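Local structure of elongation factor G (2DY1) at residues A[174-179]-A[207-212]. The protein probably acts as a GTP-binding, GTP-hydrolysing translation elongation factor that drives translocation on the ribosome, and binds GTP with a magnesium ion. Numbering follows the deposited sequence.
Sequences DVFHGK and EVLEAI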
ATOM      1  N   ASP A 174       9.666 -23.495 -28.054  1.00 15.88           N
ATOM      2  CA  ASP A 174       8.921 -24.120 -26.970  1.00 20.76           C
ATOM      3  C   ASP A 174       9.754 -25.337 -26.583  1.00 20.21           C
ATOM      4  O   ASP A 174       9.795 -26.320 -27.317  1.00 21.18           O
ATOM      5  CB  ASP A 174       7.538 -24.515 -27.483  1.00 25.93           C
ATOM      6  CG  ASP A 174       6.734 -25.246 -26.445  1.00 41.31           C
ATOM      7  OD1 ASP A 174       7.064 -26.422 -26.205  1.00 36.00           O
ATOM      8  OD2 ASP A 174       5.794 -24.647 -25.864  1.00 34.44           O
ATOM      9  N   VAL A 175      10.443 -25.235 -25.445  1.00 14.97           N
ATOM     10  CA  VAL A 175      11.371 -26.277 -24.988  1.00 19.09           C
ATOM     11  C   VAL A 175      10.799 -27.675 -24.954  1.00 25.18           C
ATOM     12  O   VAL A 175      11.400 -28.619 -25.475  1.00 30.94           O
ATOM     13  CB  VAL A 175      11.923 -25.942 -23.578  1.00 22.52           C
ATOM     14  CG1 VAL A 175      12.868 -27.018 -23.111  1.00 26.88           C
ATOM     15  CG2 VAL A 175      12.627 -24.602 -23.604  1.00 26.66           C
ATOM     16  N   PHE A 176       9.642 -27.804 -24.329  1.00 21.86           N
ATOM     17  CA  PHE A 176       8.990 -29.103 -24.192  1.00 33.15           C
ATOM     18  C   PHE A 176       8.765 -29.862 -25.500  1.00 32.81           C
ATOM     19  O   PHE A 176       9.096 -31.054 -25.595  1.00 31.84           O
ATOM     20  CB  PHE A 176       7.641 -28.930 -23.493  1.00 35.89           C
ATOM     21  CG  PHE A 176       6.953 -30.230 -23.169  1.00 51.01           C
ATOM     22  CD1 PHE A 176       7.162 -30.858 -21.945  1.00 58.71           C
ATOM     23  CD2 PHE A 176       6.086 -30.821 -24.082  1.00 57.20           C
ATOM     24  CE1 PHE A 176       6.512 -32.057 -21.635  1.00 63.91           C
ATOM     25  CE2 PHE A 176       5.432 -32.021 -23.784  1.00 61.96           C
ATOM     26  CZ  PHE A 176       5.646 -32.637 -22.558  1.00 62.58           C
ATOM     27  N   HIS A 177       8.203 -29.184 -26.503  1.00 27.62           N
ATOM     28  CA  HIS A 177       7.906 -29.837 -27.767  1.00 30.93           C
ATOM     29  C   HIS A 177       9.004 -29.776 -28.822  1.00 27.80           C
ATOM     30  O   HIS A 177       8.887 -30.415 -29.869  1.00 31.52           O
ATOM     31  CB  HIS A 177       6.607 -29.274 -28.342  1.00 28.20           C
ATOM     32  CG  HIS A 177       5.468 -29.287 -27.374  1.00 33.75           C
ATOM     33  ND1 HIS A 177       4.743 -30.424 -27.087  1.00 43.76           N
ATOM     34  CD2 HIS A 177       4.944 -28.303 -26.605  1.00 29.05           C
ATOM     35  CE1 HIS A 177       3.821 -30.139 -26.185  1.00 41.16           C
ATOM     36  NE2 HIS A 177       3.922 -28.859 -25.874  1.00 42.68           N
ATOM     37  N   GLY A 178      10.071 -29.031 -28.552  1.00 28.06           N
ATOM     38  CA  GLY A 178      11.154 -28.937 -29.520  1.00 29.05           C
ATOM     39  C   GLY A 178      10.664 -28.358 -30.832  1.00 31.87           C
ATOM     40  O   GLY A 178      11.005 -28.835 -31.918  1.00 25.61           O
ATOM     41  N   LYS A 179       9.838 -27.322 -30.732  1.00 24.44           N
ATOM     42  CA  LYS A 179       9.302 -26.673 -31.908  1.00 23.42           C
ATOM     43  C   LYS A 179       9.534 -25.188 -31.757  1.00 23.96           C
ATOM     44  O   LYS A 179       9.663 -24.685 -30.641  1.00 27.59           O
ATOM     45  CB  LYS A 179       7.811 -26.976 -32.062  1.00 29.99           C
ATOM     46  CG  LYS A 179       7.535 -28.443 -32.397  1.00 37.99           C
ATOM     47  CD  LYS A 179       6.091 -28.670 -32.787  1.00 39.86           C
ATOM     48  CE  LYS A 179       5.837 -30.145 -33.070  1.00 46.67           C
ATOM     49  NZ  LYS A 179       4.404 -30.414 -33.375  1.00 48.94           N
ATOM     50  N   GLU A 207      16.263 -30.743 -18.500  1.00 23.51           N
ATOM     51  CA  GLU A 207      16.159 -30.089 -17.205  1.00 24.55           C
ATOM     52  C   GLU A 207      14.707 -29.888 -16.797  1.00 22.42           C
ATOM     53  O   GLU A 207      14.364 -30.057 -15.631  1.00 24.60           O
ATOM     54  CB  GLU A 207      16.885 -28.745 -17.235  1.00 23.87           C
ATOM     55  CG  GLU A 207      18.400 -28.876 -17.214  1.00 28.02           C
ATOM     56  CD  GLU A 207      19.106 -27.570 -17.525  1.00 36.11           C
ATOM     57  OE1 GLU A 207      18.477 -26.496 -17.392  1.00 38.34           O
ATOM     58  OE2 GLU A 207      20.298 -27.616 -17.894  1.00 33.96           O
ATOM     59  N   VAL A 208      13.860 -29.522 -17.754  1.00 23.75           N
ATOM     60  CA  VAL A 208      12.448 -29.305 -17.471  1.00 20.29           C
ATOM     61  C   VAL A 208      11.766 -30.619 -17.086  1.00 23.64           C
ATOM     62  O   VAL A 208      11.028 -30.674 -16.096  1.00 22.19           O
ATOM     63  CB  VAL A 208      11.741 -28.668 -18.681  1.00 20.23           C
ATOM     64  CG1 VAL A 208      10.219 -28.783 -18.532  1.00 23.32           C
ATOM     65  CG2 VAL A 208      12.146 -27.189 -18.772  1.00 22.38           C
ATOM     66  N   LEU A 209      12.028 -31.671 -17.859  1.00 24.12           N
ATOM     67  CA  LEU A 209      11.459 -32.987 -17.587  1.00 24.67           C
ATOM     68  C   LEU A 209      11.843 -33.434 -16.193  1.00 24.92           C
ATOM     69  O   LEU A 209      10.983 -33.838 -15.404  1.00 21.99           O
ATOM     70  CB  LEU A 209      11.963 -34.012 -18.612  1.00 28.29           C
ATOM     71  CG  LEU A 209      11.380 -33.902 -20.022  1.00 41.96           C
ATOM     72  CD1 LEU A 209      12.034 -34.934 -20.934  1.00 42.97           C
ATOM     73  CD2 LEU A 209       9.874 -34.117 -19.970  1.00 47.27           C
ATOM     74  N   GLU A 210      13.135 -33.360 -15.893  1.00 22.60           N
ATOM     75  CA  GLU A 210      13.639 -33.757 -14.592  1.00 25.20           C
ATOM     76  C   GLU A 210      13.030 -32.938 -13.452  1.00 28.54           C
ATOM     77  O   GLU A 210      12.681 -33.489 -12.408  1.00 24.00           O
ATOM     78  CB  GLU A 210      15.176 -33.669 -14.570  1.00 29.75           C
ATOM     79  CG  GLU A 210      15.904 -34.775 -15.406  1.00 44.76           C
ATOM     80  CD  GLU A 210      17.430 -34.776 -15.257  1.00 54.75           C
ATOM     81  OE1 GLU A 210      17.924 -34.494 -14.146  1.00 63.24           O
ATOM     82  OE2 GLU A 210      18.136 -35.076 -16.245  1.00 55.40           O
ATOM     83  N   ALA A 211      12.868 -31.627 -13.643  1.00 23.88           N
ATOM     84  CA  ALA A 211      12.285 -30.803 -12.577  1.00 21.83           C
ATOM     85  C   ALA A 211      10.838 -31.179 -12.263  1.00 21.43           C
ATOM     86  O   ALA A 211      10.413 -31.142 -11.101  1.00 21.90           O
ATOM     87  CB  ALA A 211      12.369 -29.310 -12.948  1.00 19.94           C
ATOM     88  N   ILE A 212      10.083 -31.533 -13.296  1.00 17.01           N
ATOM     89  CA  ILE A 212       8.693 -31.918 -13.130  1.00 17.19           C
ATOM     90  C   ILE A 212       8.587 -33.289 -12.471  1.00 21.41           C
ATOM     91  O   ILE A 212       7.802 -33.472 -11.534  1.00 19.42           O
ATOM     92  CB  ILE A 212       7.973 -31.967 -14.472  1.00 17.44           C
ATOM     93  CG1 ILE A 212       7.918 -30.545 -15.055  1.00 21.45           C
ATOM     94  CG2 ILE A 212       6.557 -32.555 -14.295  1.00 20.23           C
ATOM     95  CD1 ILE A 212       7.412 -30.470 -16.467  1.00 18.94           C
TER
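Val-175 and Phe-176, in the turn between strands 168-174 and 179-184, face Val-208 and Leu-209 on helix 198-213; the backbones come nearest at the CA atoms of Phe-176 and Val-208, 7.6 Å apart. The bond from Asp-174 N to Lys-179 O (2.8 Å) closes the hairpin. Residues 175-177 take helical backbone angles, then Gly-178, at positive phi (60°), and Lys-179 together face Asp-174, a G1 beta bulge backed by a weak bond from Gly-178 N to Asp-174 O. No hydrogen bond spans the two segments, which meet through two apolar pairs and bury 135 Å² in all.

Val-175 and Val-208 point their CB atoms at each other and meet branch to branch, CG1 of Val-175 lying 4.4 Å from CG2 of Val-208. Phe-176 and Leu-209 start out less directly aimed, but both side chains end nearer the opposite segment. With CG anti to the backbone N (chi1 -174°), the phenyl ring of Phe-176 swings toward the helix, and its CE1 sits 4.3 Å from CD2 of Leu-209. This methyl approaches the ring obliquely. At the ring atom across from CE1, CD2 of Phe-176 lies above the rim of one face of the His-177 imidazole.

Away from the GTP site, the contact joins hairpin and helix in what is consistent with the G' subdomain inserted in the GTP-binding domain of EF-G and absent from EF-Tu. Strand 156-165 adds Leu-161 against Val-175 and Leu-157 against Val-208, and Ile-159 shares backbone hydrogen bonds with Val-175. Phe-204, one turn before Val-208, also touches Val-175, while Leu-209 and Ile-212 continue the apolar side of helix 198-213 onto Leu-234 of helix 231-243, where Ile-212 also meets Ala-237 and Phe-238.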